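Side-chain contacts in formiminoglutamase (Trypanosoma cruzi, PDB 4MYK), which probably hydrolyses N-formimino-L-glutamate to L-glutamate and formamide, using a pair of manganese ions in an arginase-like fold: residues E96-L101 with S125-R130; G112-V117 with L304-R309; A131-R134 with D139-V142; D263-A268 with V296-H301. The protein carries 1 engineered substitution. All coordinates share one frame; numbering follows the deposited sequence.

Contact 1 of 4, residues E96-L101 with S125-R130; sequences EAHEKL and SAPNGR
Pro127 projects from helix 125-135 toward helix 94-110 and meets both His98 and Leu101, which lie one turn apart. The two helices run in roughly the same direction, with the axes of the short segments 35° apart and 8.7 Å at closest approach. Pro127 is the third residue of its helix, where the lack of an amide hydrogen costs no helical bond.

Its ring touches at two corners. Pro127 CG lies 3.3 Å from His98 ND1, and Pro127 CB lies 3.8 Å from Leu101 CD2. Pro127 CB also reaches the backbone, 3.5 Å from His98 O. The Leu101 side chain leans toward the second helix, with CG anti to the backbone N (chi1 171°). Its branch point then meets the amide of Asn128, with Leu101 CG 3.6 Å from Asn128 OD1. The other end of that amide is held by Asp278, which accepts a hydrogen bond from Asn128 ND2. This fixes the amide from the sheet side.

Two waters bridge the partly exposed side. Both accept from Arg130 NH2, in the plane of the guanidinium. Water 1 also takes a weak bond from His98 ND1, and water 2 gives a weak one to His98 O. Arg130 NE forms a salt bridge with Glu102, so this arginine ties its helix to the neighbouring one by a direct and a water-mediated route.

The packing is that of adjacent, near-parallel helices on one face of the parallel sheet in the arginase/deacetylase alpha/beta fold.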
loop_
_atom_site.group_PDB
_atom_site.type_symbol
_atom_site.label_atom_id
_atom_site.label_comp_id
_atom_site.label_asym_id
_atom_site.label_seq_id
_atom_site.Cartn_x
_atom_site.Cartn_y
_atom_site.Cartn_z
ATOM N N GLU A 96 2.001 -12.890 36.886
ATOM C CA GLU A 96 2.441 -14.277 36.898
ATOM C C GLU A 96 2.721 -14.760 35.472
ATOM O O GLU A 96 3.685 -15.486 35.232
ATOM C CB GLU A 96 1.405 -15.162 37.583
ATOM C CG GLU A 96 1.778 -16.627 37.649
ATOM C CD GLU A 96 0.690 -17.449 38.302
ATOM O OE1 GLU A 96 -0.434 -16.919 38.453
ATOM O OE2 GLU A 96 0.958 -18.613 38.665
ATOM N N ALA A 97 1.881 -14.349 34.526
ATOM C CA ALA A 97 2.098 -14.680 33.119
ATOM C C ALA A 97 3.422 -14.102 32.644
ATOM O O ALA A 97 4.113 -14.695 31.826
ATOM C CB ALA A 97 0.954 -14.156 32.268
ATOM N N HIS A 98 3.774 -12.940 33.167
ATOM C CA HIS A 98 5.061 -12.334 32.876
ATOM C C HIS A 98 6.206 -13.159 33.422
ATOM O O HIS A 98 7.250 -13.298 32.789
ATOM C CB HIS A 98 5.120 -10.940 33.483
ATOM C CG HIS A 98 4.425 -9.911 32.660
ATOM N ND1 HIS A 98 5.099 -8.902 32.013
ATOM C CD2 HIS A 98 3.118 -9.759 32.340
ATOM C CE1 HIS A 98 4.235 -8.156 31.348
ATOM N NE2 HIS A 98 3.028 -8.656 31.527
ATOM N N GLU A 99 6.006 -13.689 34.619
ATOM C CA GLU A 99 7.031 -14.486 35.271
ATOM C C GLU A 99 7.243 -15.791 34.536
ATOM O O GLU A 99 8.373 -16.197 34.306
ATOM C CB GLU A 99 6.637 -14.776 36.712
ATOM C CG GLU A 99 6.511 -13.541 37.583
ATOM C CD GLU A 99 6.244 -13.916 39.016
ATOM O OE1 GLU A 99 6.875 -14.882 39.489
ATOM O OE2 GLU A 99 5.395 -13.266 39.664
ATOM N N LYS A 100 6.150 -16.448 34.168
ATOM C CA LYS A 100 6.240 -17.729 33.480
ATOM C C LYS A 100 6.804 -17.575 32.071
ATOM O O LYS A 100 7.471 -18.478 31.561
ATOM C CB LYS A 100 4.871 -18.390 33.402
ATOM C CG LYS A 100 4.183 -18.558 34.725
ATOM C CD LYS A 100 2.897 -19.300 34.502
ATOM C CE LYS A 100 3.144 -20.471 33.569
ATOM N NZ LYS A 100 2.072 -21.507 33.666
ATOM N N LEU A 101 6.511 -16.436 31.443
ATOM C CA LEU A 101 7.081 -16.097 30.140
ATOM C C LEU A 101 8.602 -15.939 30.229
ATOM O O LEU A 101 9.338 -16.616 29.529
ATOM C CB LEU A 101 6.438 -14.820 29.567
ATOM C CG LEU A 101 7.112 -14.251 28.310
ATOM C CD1 LEU A 101 7.192 -15.312 27.217
ATOM C CD2 LEU A 101 6.416 -13.000 27.798
ATOM N N SER A 125 7.873 -7.899 26.008
ATOM C CA SER A 125 9.281 -7.650 25.738
ATOM C C SER A 125 10.088 -7.472 27.011
ATOM O O SER A 125 11.283 -7.753 27.032
ATOM C CB SER A 125 9.442 -6.422 24.858
ATOM O OG SER A 125 8.597 -6.506 23.727
ATOM N N ALA A 126 9.437 -7.000 28.073
ATOM C CA ALA A 126 10.121 -6.831 29.349
ATOM C C ALA A 126 10.584 -8.183 29.917
ATOM O O ALA A 126 11.774 -8.372 30.166
ATOM C CB ALA A 126 9.252 -6.069 30.336
ATOM N N PRO A 127 9.648 -9.137 30.096
ATOM C CA PRO A 127 10.018 -10.492 30.528
ATOM C C PRO A 127 11.096 -11.094 29.634
ATOM O O PRO A 127 12.070 -11.666 30.117
ATOM C CB PRO A 127 8.716 -11.276 30.347
ATOM C CG PRO A 127 7.643 -10.274 30.463
ATOM C CD PRO A 127 8.190 -8.998 29.908
ATOM N N ASN A 128 10.894 -10.972 28.326
ATOM C CA ASN A 128 11.818 -11.490 27.325
ATOM C C ASN A 128 13.236 -10.946 27.465
ATOM O O ASN A 128 14.207 -11.688 27.383
ATOM C CB ASN A 128 11.284 -11.181 25.924
ATOM C CG ASN A 128 10.071 -12.009 25.572
ATOM O OD1 ASN A 128 9.766 -12.996 26.236
ATOM N ND2 ASN A 128 9.382 -11.624 24.508
ATOM N N GLY A 129 13.343 -9.641 27.669
ATOM C CA GLY A 129 14.628 -9.008 27.881
ATOM C C GLY A 129 15.319 -9.449 29.161
ATOM O O GLY A 129 16.534 -9.647 29.174
ATOM N N ARG A 130 14.555 -9.591 30.242
ATOM C CA ARG A 130 15.123 -10.057 31.509
ATOM C C ARG A 130 15.640 -11.492 31.396
ATOM O O ARG A 130 16.690 -11.830 31.950
ATOM C CB ARG A 130 14.109 -9.924 32.645
ATOM C CG ARG A 130 13.895 -8.489 33.096
ATOM C CD ARG A 130 13.049 -8.404 34.350
ATOM N NE ARG A 130 11.702 -8.936 34.157
ATOM C CZ ARG A 130 10.672 -8.217 33.725
ATOM N NH1 ARG A 130 10.846 -6.934 33.422
ATOM N NH2 ARG A 130 9.475 -8.780 33.595
HETATM O O HOH W 1 6.809 -7.417 33.265
HETATM O O HOH W 2 8.673 -11.319 34.680
#

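Contact 2 of 4, residues G112-V117 with L304-R309; sequences GAFPFV and LGFATR
Phe114 at the start of strand 114-119 and Phe306 near the end of helix 290-306 have the nearest CA atoms, still 9.8 Å apart, so the backbones stay well separated and long side chains span the gap. Phe306 also begins a type I beta turn that ends at Arg309.

The two rings form an offset edge-to-face pair. Phe306 turns its edge toward the face of Phe114, with ring centroids 5.5 Å apart and planes at 63°. The closest atoms are Phe114 CD2 and Phe306 CE1, at 3.9 Å. In both side chains CG is anti to the backbone N (chi1 -175° for Phe114), which carries each ring out across the gap to the other.

The turn brings Arg309 back beside Phe306. One face of its guanidinium lies against Phe306 CD1, which sits toward the rim of the group. Arg309 NH2 comes within 4.2 Å of Phe114 CE2, a loose touch. The charged group is held by backbone carbonyls: NE bonds to Gly269 O and NH2 to Val274 O.

Phe114 also meets Phe302, one turn before Phe306 on helix 290-306, and Met277 of strand 274-280. The contact thus joins the C-terminal helix to one face of the central sheet, while Pro115 faces helix 94-110.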
loop_
_atom_site.group_PDB
_atom_site.type_symbol
_atom_site.label_atom_id
_atom_site.label_comp_id
_atom_site.label_asym_id
_atom_site.label_seq_id
_atom_site.Cartn_x
_atom_site.Cartn_y
_atom_site.Cartn_z
ATOM N N GLY A 112 20.805 -23.294 24.824
ATOM C CA GLY A 112 21.306 -23.020 23.492
ATOM C C GLY A 112 20.280 -22.972 22.374
ATOM O O GLY A 112 20.640 -22.687 21.239
ATOM N N ALA A 113 19.012 -23.244 22.672
ATOM C CA ALA A 113 17.968 -23.172 21.647
ATOM C C ALA A 113 17.553 -21.721 21.398
ATOM O O ALA A 113 17.910 -20.836 22.171
ATOM C CB ALA A 113 16.767 -24.035 22.023
ATOM N N PHE A 114 16.817 -21.478 20.316
ATOM C CA PHE A 114 16.396 -20.118 19.968
ATOM C C PHE A 114 14.901 -19.903 20.208
ATOM O O PHE A 114 14.060 -20.526 19.547
ATOM C CB PHE A 114 16.757 -19.787 18.515
ATOM C CG PHE A 114 16.456 -18.365 18.114
ATOM C CD1 PHE A 114 15.166 -17.968 17.819
ATOM C CD2 PHE A 114 17.475 -17.433 18.017
ATOM C CE1 PHE A 114 14.898 -16.671 17.452
ATOM C CE2 PHE A 114 17.214 -16.134 17.644
ATOM C CZ PHE A 114 15.923 -15.752 17.363
ATOM N N PRO A 115 14.565 -19.004 21.149
ATOM C CA PRO A 115 13.172 -18.693 21.473
ATOM C C PRO A 115 12.577 -17.633 20.534
ATOM O O PRO A 115 13.173 -16.564 20.334
ATOM C CB PRO A 115 13.266 -18.114 22.891
ATOM C CG PRO A 115 14.731 -17.883 23.154
ATOM C CD PRO A 115 15.482 -18.125 21.886
ATOM N N PHE A 116 11.410 -17.932 19.964
ATOM C CA PHE A 116 10.627 -16.928 19.242
ATOM C C PHE A 116 9.280 -16.774 19.935
ATOM O O PHE A 116 8.522 -17.749 20.068
ATOM C CB PHE A 116 10.431 -17.320 17.772
ATOM C CG PHE A 116 9.411 -16.472 17.044
ATOM C CD1 PHE A 116 9.788 -15.301 16.408
ATOM C CD2 PHE A 116 8.073 -16.857 16.987
ATOM C CE1 PHE A 116 8.847 -14.525 15.733
ATOM C CE2 PHE A 116 7.133 -16.088 16.311
ATOM C CZ PHE A 116 7.525 -14.922 15.686
ATOM N N VAL A 117 8.984 -15.563 20.391
ATOM C CA VAL A 117 7.774 -15.329 21.169
ATOM C C VAL A 117 6.757 -14.555 20.348
ATOM O O VAL A 117 7.014 -13.430 19.921
ATOM C CB VAL A 117 8.074 -14.566 22.477
ATOM C CG1 VAL A 117 6.808 -14.456 23.342
ATOM C CG2 VAL A 117 9.206 -15.247 23.253
ATOM N N LEU A 304 14.513 -18.954 7.429
ATOM C CA LEU A 304 15.426 -19.122 6.304
ATOM C C LEU A 304 16.813 -18.556 6.603
ATOM O O LEU A 304 17.823 -19.171 6.272
ATOM C CB LEU A 304 14.871 -18.435 5.063
ATOM C CG LEU A 304 13.731 -19.131 4.327
ATOM C CD1 LEU A 304 13.376 -18.340 3.092
ATOM C CD2 LEU A 304 14.130 -20.539 3.952
ATOM N N GLY A 305 16.857 -17.371 7.204
ATOM C CA GLY A 305 18.115 -16.743 7.549
ATOM C C GLY A 305 18.869 -17.603 8.540
ATOM O O GLY A 305 20.088 -17.773 8.448
ATOM N N PHE A 306 18.123 -18.149 9.492
ATOM C CA PHE A 306 18.686 -19.004 10.529
ATOM C C PHE A 306 19.325 -20.248 9.918
ATOM O O PHE A 306 20.420 -20.662 10.311
ATOM C CB PHE A 306 17.592 -19.408 11.507
ATOM C CG PHE A 306 18.106 -19.925 12.811
ATOM C CD1 PHE A 306 18.445 -19.049 13.837
ATOM C CD2 PHE A 306 18.246 -21.287 13.020
ATOM C CE1 PHE A 306 18.915 -19.522 15.049
ATOM C CE2 PHE A 306 18.715 -21.767 14.224
ATOM C CZ PHE A 306 19.046 -20.880 15.245
ATOM N N ALA A 307 18.643 -20.831 8.941
ATOM C CA ALA A 307 19.160 -22.021 8.278
ATOM C C ALA A 307 20.567 -21.806 7.704
ATOM O O ALA A 307 21.259 -22.774 7.374
ATOM C CB ALA A 307 18.197 -22.487 7.187
ATOM N N THR A 308 20.991 -20.548 7.587
ATOM C CA THR A 308 22.284 -20.256 6.976
ATOM C C THR A 308 23.414 -20.105 7.980
ATOM O O THR A 308 24.575 -20.194 7.596
ATOM C CB THR A 308 22.272 -19.010 6.031
ATOM O OG1 THR A 308 21.998 -17.827 6.785
ATOM C CG2 THR A 308 21.251 -19.164 4.904
ATOM N N ARG A 309 23.108 -19.885 9.257
ATOM C CA ARG A 309 24.211 -19.778 10.209
ATOM C C ARG A 309 24.903 -21.111 10.466
ATOM O O ARG A 309 24.260 -22.168 10.450
ATOM C CB ARG A 309 23.832 -19.102 11.531
ATOM C CG ARG A 309 22.377 -18.993 11.872
ATOM C CD ARG A 309 22.253 -18.400 13.291
ATOM N NE ARG A 309 21.277 -17.315 13.392
ATOM C CZ ARG A 309 20.919 -16.732 14.531
ATOM N NH1 ARG A 309 21.454 -17.125 15.678
ATOM N NH2 ARG A 309 20.016 -15.758 14.522
#

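Contact 3 of 4, residues A131-R134 with D139-V142; sequences AMLR and DVGV
Val140 packs against Met132 and Leu133, two successive residues of helix 125-135, and all the apolar contact across these segments runs through its side chain. Val140 CG1 lies 3.9 Å from Met132 CB. The same methyl is 4.0 Å from Met132 CE, because the methionine chain bends at both chi2 and chi3 (-72° and -65°) and so folds its end back toward the valine. Leu133 comes in from the other branch, crossing Val140 at about a right angle. Its CD2 lies 3.8 Å from Val140 CB and 3.9 Å from Val140 CG2.

The segments are joined by a short connection, the turn from helix 125-135 into strand 141-145. This is the second half of a beta-alpha-beta crossover that starts at strand 114-119, as expected in the parallel alpha/beta fold of arginases. Val140 sits just ahead of the strand and faces the helix. Met132 extends this apolar layer to Leu109 of helix 94-110, Phe232 of strand 231-236 and Met276 of strand 274-280, and Leu133 continues it to Phe175.

One backbone carbonyl also meets the valine. Met132 O is 3.2 Å from Val140 CG2, a close methyl-carbonyl approach without a hydrogen bond.

The charged side chains of both segments turn away from the contact. Asp139 OD1 makes a salt bridge with Arg179, and Arg134 makes a cation-pi contact with Phe106.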
loop_
_atom_site.group_PDB
_atom_site.type_symbol
_atom_site.label_atom_id
_atom_site.label_comp_id
_atom_site.label_asym_id
_atom_site.label_seq_id
_atom_site.Cartn_x
_atom_site.Cartn_y
_atom_site.Cartn_z
ATOM N N ALA A 131 14.898 -12.330 30.675
ATOM C CA ALA A 131 15.382 -13.660 30.298
ATOM C C ALA A 131 16.764 -13.590 29.631
ATOM O O ALA A 131 17.615 -14.454 29.863
ATOM C CB ALA A 131 14.370 -14.370 29.385
ATOM N N MET A 132 16.972 -12.559 28.808
ATOM C CA MET A 132 18.252 -12.332 28.132
ATOM C C MET A 132 19.327 -11.871 29.105
ATOM O O MET A 132 20.453 -12.353 29.059
ATOM C CB MET A 132 18.123 -11.295 27.009
ATOM C CG MET A 132 17.417 -11.777 25.743
ATOM S SD MET A 132 18.332 -12.947 24.714
ATOM C CE MET A 132 19.727 -11.939 24.173
ATOM N N LEU A 133 18.969 -10.930 29.975
ATOM C CA LEU A 133 19.904 -10.385 30.956
ATOM C C LEU A 133 20.345 -11.424 31.982
ATOM O O LEU A 133 21.379 -11.260 32.632
ATOM C CB LEU A 133 19.300 -9.179 31.679
ATOM C CG LEU A 133 18.914 -7.958 30.835
ATOM C CD1 LEU A 133 18.282 -6.883 31.721
ATOM C CD2 LEU A 133 20.117 -7.413 30.078
ATOM N N ARG A 134 19.553 -12.482 32.134
ATOM C CA ARG A 134 19.924 -13.587 33.012
ATOM C C ARG A 134 20.826 -14.531 32.257
ATOM O O ARG A 134 21.819 -15.019 32.790
ATOM C CB ARG A 134 18.693 -14.365 33.492
ATOM C CG ARG A 134 17.877 -13.689 34.581
ATOM C CD ARG A 134 16.590 -14.481 34.815
ATOM N NE ARG A 134 16.894 -15.872 35.135
ATOM C CZ ARG A 134 16.041 -16.886 35.029
ATOM N NH1 ARG A 134 14.805 -16.688 34.597
ATOM N NH2 ARG A 134 16.436 -18.114 35.348
ATOM N N ASP A 139 26.139 -8.820 29.095
ATOM C CA ASP A 139 26.590 -8.830 27.702
ATOM C C ASP A 139 25.432 -8.909 26.697
ATOM O O ASP A 139 25.542 -9.592 25.671
ATOM C CB ASP A 139 27.564 -9.993 27.468
ATOM C CG ASP A 139 28.520 -9.736 26.317
ATOM O OD1 ASP A 139 28.594 -8.595 25.818
ATOM O OD2 ASP A 139 29.215 -10.684 25.919
ATOM N N VAL A 140 24.335 -8.211 26.982
ATOM C CA VAL A 140 23.161 -8.275 26.128
ATOM C C VAL A 140 22.981 -6.996 25.313
ATOM O O VAL A 140 23.198 -5.893 25.812
ATOM C CB VAL A 140 21.879 -8.531 26.952
ATOM C CG1 VAL A 140 20.641 -8.491 26.057
ATOM C CG2 VAL A 140 21.973 -9.851 27.686
ATOM N N GLY A 141 22.596 -7.168 24.051
ATOM C CA GLY A 141 22.163 -6.071 23.206
ATOM C C GLY A 141 20.675 -6.182 22.891
ATOM O O GLY A 141 20.112 -7.272 22.882
ATOM N N VAL A 142 20.032 -5.049 22.645
ATOM C CA VAL A 142 18.592 -5.030 22.378
ATOM C C VAL A 142 18.226 -4.042 21.261
ATOM O O VAL A 142 18.657 -2.886 21.274
ATOM C CB VAL A 142 17.769 -4.695 23.663
ATOM C CG1 VAL A 142 16.248 -4.649 23.363
ATOM C CG2 VAL A 142 18.075 -5.682 24.778
#

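Contact 4 of 4, residues D263-A268 with V296-H301; sequences DMCFLA and VYMFYH
Cys265 and Phe266 of helix 258-270 meet Met298 and His301 of helix 290-306. The short segments run in roughly the same direction, with axes 34° apart and 7.7 Å at closest approach.

Tyr297 contributes through its carbonyl, which holds His301 one turn on. Tyr297 O accepts from His301 N and also from His301 ND1, at 2.8 Å for the latter. The two donors come from opposite faces of the carbonyl plane. The ND1 bond is nearly straight at the hydrogen (166°), and the oxygen lies in the imidazole plane.

Met298 meets Cys265 twice. Its carbonyl O lies 3.1 Å from Cys265 CB, and its terminal CE lies 3.8 Å from Cys265 SG. Phe235 of strand 231-236 touches both side chains from the sheet side.

His301 packs one turn further along. Its CB is 4.2 Å from Cys265 CB, and its ring stacks on Phe262, one turn before Phe266. The His301 carbonyl faces the other helix: Phe266 CA makes a CA-H...O contact with His301 O at 3.5 Å. Phe266 CD2 is 3.6 Å from the same oxygen.

Across the interface there is no conventional hydrogen bond; carbon atoms meet the carbonyls of Met298 and His301. The helices therefore join by close packing and a single CA-H...O contact, while the imidazole is held within its own helix by the bond to Tyr297 O, with Phe262 stacked on the ring.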
loop_
_atom_site.group_PDB
_atom_site.type_symbol
_atom_site.label_atom_id
_atom_site.label_comp_id
_atom_site.label_asym_id
_atom_site.label_seq_id
_atom_site.Cartn_x
_atom_site.Cartn_y
_atom_site.Cartn_z
ATOM N N ASP A 263 12.952 -8.834 4.558
ATOM C CA ASP A 263 14.386 -8.670 4.369
ATOM C C ASP A 263 15.128 -8.482 5.691
ATOM O O ASP A 263 16.251 -8.967 5.849
ATOM C CB ASP A 263 14.674 -7.491 3.446
ATOM C CG ASP A 263 14.304 -7.771 1.996
ATOM O OD1 ASP A 263 13.737 -8.839 1.714
ATOM O OD2 ASP A 263 14.588 -6.915 1.138
ATOM N N MET A 264 14.507 -7.771 6.630
ATOM C CA MET A 264 15.116 -7.537 7.941
ATOM C C MET A 264 15.105 -8.789 8.802
ATOM O O MET A 264 16.048 -9.050 9.546
ATOM C CB MET A 264 14.389 -6.422 8.690
ATOM C CG MET A 264 14.554 -5.035 8.102
ATOM S SD MET A 264 13.380 -3.901 8.873
ATOM C CE MET A 264 13.911 -3.968 10.583
ATOM N N CYS A 265 14.020 -9.549 8.720
ATOM C CA CYS A 265 13.925 -10.816 9.436
ATOM C C CYS A 265 14.940 -11.849 8.920
ATOM O O CYS A 265 15.531 -12.582 9.707
ATOM C CB CYS A 265 12.497 -11.360 9.386
ATOM S SG CYS A 265 11.394 -10.434 10.458
ATOM N N PHE A 266 15.148 -11.877 7.603
ATOM C CA PHE A 266 16.175 -12.733 7.021
ATOM C C PHE A 266 17.573 -12.370 7.544
ATOM O O PHE A 266 18.356 -13.252 7.902
ATOM C CB PHE A 266 16.146 -12.657 5.500
ATOM C CG PHE A 266 17.004 -13.703 4.823
ATOM C CD1 PHE A 266 18.360 -13.490 4.624
ATOM C CD2 PHE A 266 16.451 -14.897 4.386
ATOM C CE1 PHE A 266 19.146 -14.456 4.000
ATOM C CE2 PHE A 266 17.230 -15.859 3.763
ATOM C CZ PHE A 266 18.576 -15.642 3.574
ATOM N N LEU A 267 17.889 -11.078 7.584
ATOM C CA LEU A 267 19.182 -10.637 8.103
ATOM C C LEU A 267 19.355 -11.116 9.539
ATOM O O LEU A 267 20.353 -11.747 9.867
ATOM C CB LEU A 267 19.326 -9.105 8.016
ATOM C CG LEU A 267 20.583 -8.425 8.592
ATOM C CD1 LEU A 267 21.845 -8.869 7.874
ATOM C CD2 LEU A 267 20.439 -6.904 8.524
ATOM N N ALA A 268 18.366 -10.820 10.380
ATOM C CA ALA A 268 18.375 -11.231 11.777
ATOM C C ALA A 268 18.643 -12.729 11.913
ATOM O O ALA A 268 19.417 -13.166 12.771
ATOM C CB ALA A 268 17.049 -10.857 12.441
ATOM N N VAL A 296 3.518 -14.395 9.779
ATOM C CA VAL A 296 4.074 -15.732 9.537
ATOM C C VAL A 296 5.206 -15.672 8.507
ATOM O O VAL A 296 6.227 -16.337 8.663
ATOM C CB VAL A 296 2.981 -16.765 9.116
ATOM C CG1 VAL A 296 3.609 -18.071 8.673
ATOM C CG2 VAL A 296 1.986 -17.009 10.261
ATOM N N TYR A 297 5.028 -14.858 7.471
ATOM C CA TYR A 297 6.051 -14.705 6.443
ATOM C C TYR A 297 7.313 -14.039 6.977
ATOM O O TYR A 297 8.419 -14.339 6.541
ATOM C CB TYR A 297 5.505 -13.932 5.243
ATOM C CG TYR A 297 4.755 -14.806 4.255
ATOM C CD1 TYR A 297 5.325 -15.978 3.770
ATOM C CD2 TYR A 297 3.491 -14.455 3.799
ATOM C CE1 TYR A 297 4.648 -16.781 2.870
ATOM C CE2 TYR A 297 2.811 -15.250 2.894
ATOM C CZ TYR A 297 3.392 -16.414 2.434
ATOM O OH TYR A 297 2.727 -17.213 1.529
ATOM N N MET A 298 7.143 -13.139 7.936
ATOM C CA MET A 298 8.277 -12.537 8.627
ATOM C C MET A 298 9.089 -13.582 9.407
ATOM O O MET A 298 10.323 -13.613 9.328
ATOM C CB MET A 298 7.789 -11.430 9.558
ATOM C CG MET A 298 7.452 -10.132 8.856
ATOM S SD MET A 298 6.746 -8.888 9.962
ATOM C CE MET A 298 8.089 -8.590 11.109
ATOM N N PHE A 299 8.392 -14.418 10.175
ATOM C CA PHE A 299 9.010 -15.544 10.898
ATOM C C PHE A 299 9.665 -16.521 9.913
ATOM O O PHE A 299 10.766 -17.018 10.133
ATOM C CB PHE A 299 7.945 -16.260 11.747
ATOM C CG PHE A 299 8.389 -17.591 12.301
ATOM C CD1 PHE A 299 9.255 -17.654 13.378
ATOM C CD2 PHE A 299 7.920 -18.779 11.752
ATOM C CE1 PHE A 299 9.666 -18.873 13.880
ATOM C CE2 PHE A 299 8.322 -20.001 12.253
ATOM C CZ PHE A 299 9.190 -20.048 13.317
ATOM N N TYR A 300 8.957 -16.785 8.822
ATOM C CA TYR A 300 9.449 -17.626 7.746
ATOM C C TYR A 300 10.815 -17.158 7.231
ATOM O O TYR A 300 11.730 -17.957 7.066
ATOM C CB TYR A 300 8.422 -17.649 6.607
ATOM C CG TYR A 300 8.954 -18.228 5.318
ATOM C CD1 TYR A 300 9.238 -19.583 5.211
ATOM C CD2 TYR A 300 9.178 -17.424 4.212
ATOM C CE1 TYR A 300 9.734 -20.121 4.041
ATOM C CE2 TYR A 300 9.681 -17.949 3.038
ATOM C CZ TYR A 300 9.956 -19.303 2.958
ATOM O OH TYR A 300 10.451 -19.846 1.791
ATOM N N HIS A 301 10.946 -15.859 6.982
ATOM C CA HIS A 301 12.192 -15.296 6.480
ATOM C C HIS A 301 13.264 -15.401 7.548
ATOM O O HIS A 301 14.421 -15.705 7.247
ATOM C CB HIS A 301 11.998 -13.838 6.041
ATOM C CG HIS A 301 11.424 -13.696 4.663
ATOM N ND1 HIS A 301 10.072 -13.771 4.405
ATOM C CD2 HIS A 301 12.023 -13.504 3.461
ATOM C CE1 HIS A 301 9.862 -13.628 3.107
ATOM N NE2 HIS A 301 11.030 -13.466 2.512
#

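From the N terminus, contact 1 opens on helix 94-110 and closes at helix 125-135, looping round strand 114-119. Contact 2 opens within that loop and closes near the C terminus, so the two cross. They also touch, where Val117 packs on Leu101 and Asn128. Contact 3 continues along helix 125-135 and closes a short connection into strand 141-145, nested inside contact 2. Contact 4 is nested there too, and closes a loop containing strand 274-280. It shares helix 290-306 with contact 2 and touches it. Contacts 1 and 4 lie on opposite sides of the chain's centre, joining helices in each case, while contacts 2 and 3 bring helices to the central parallel sheet.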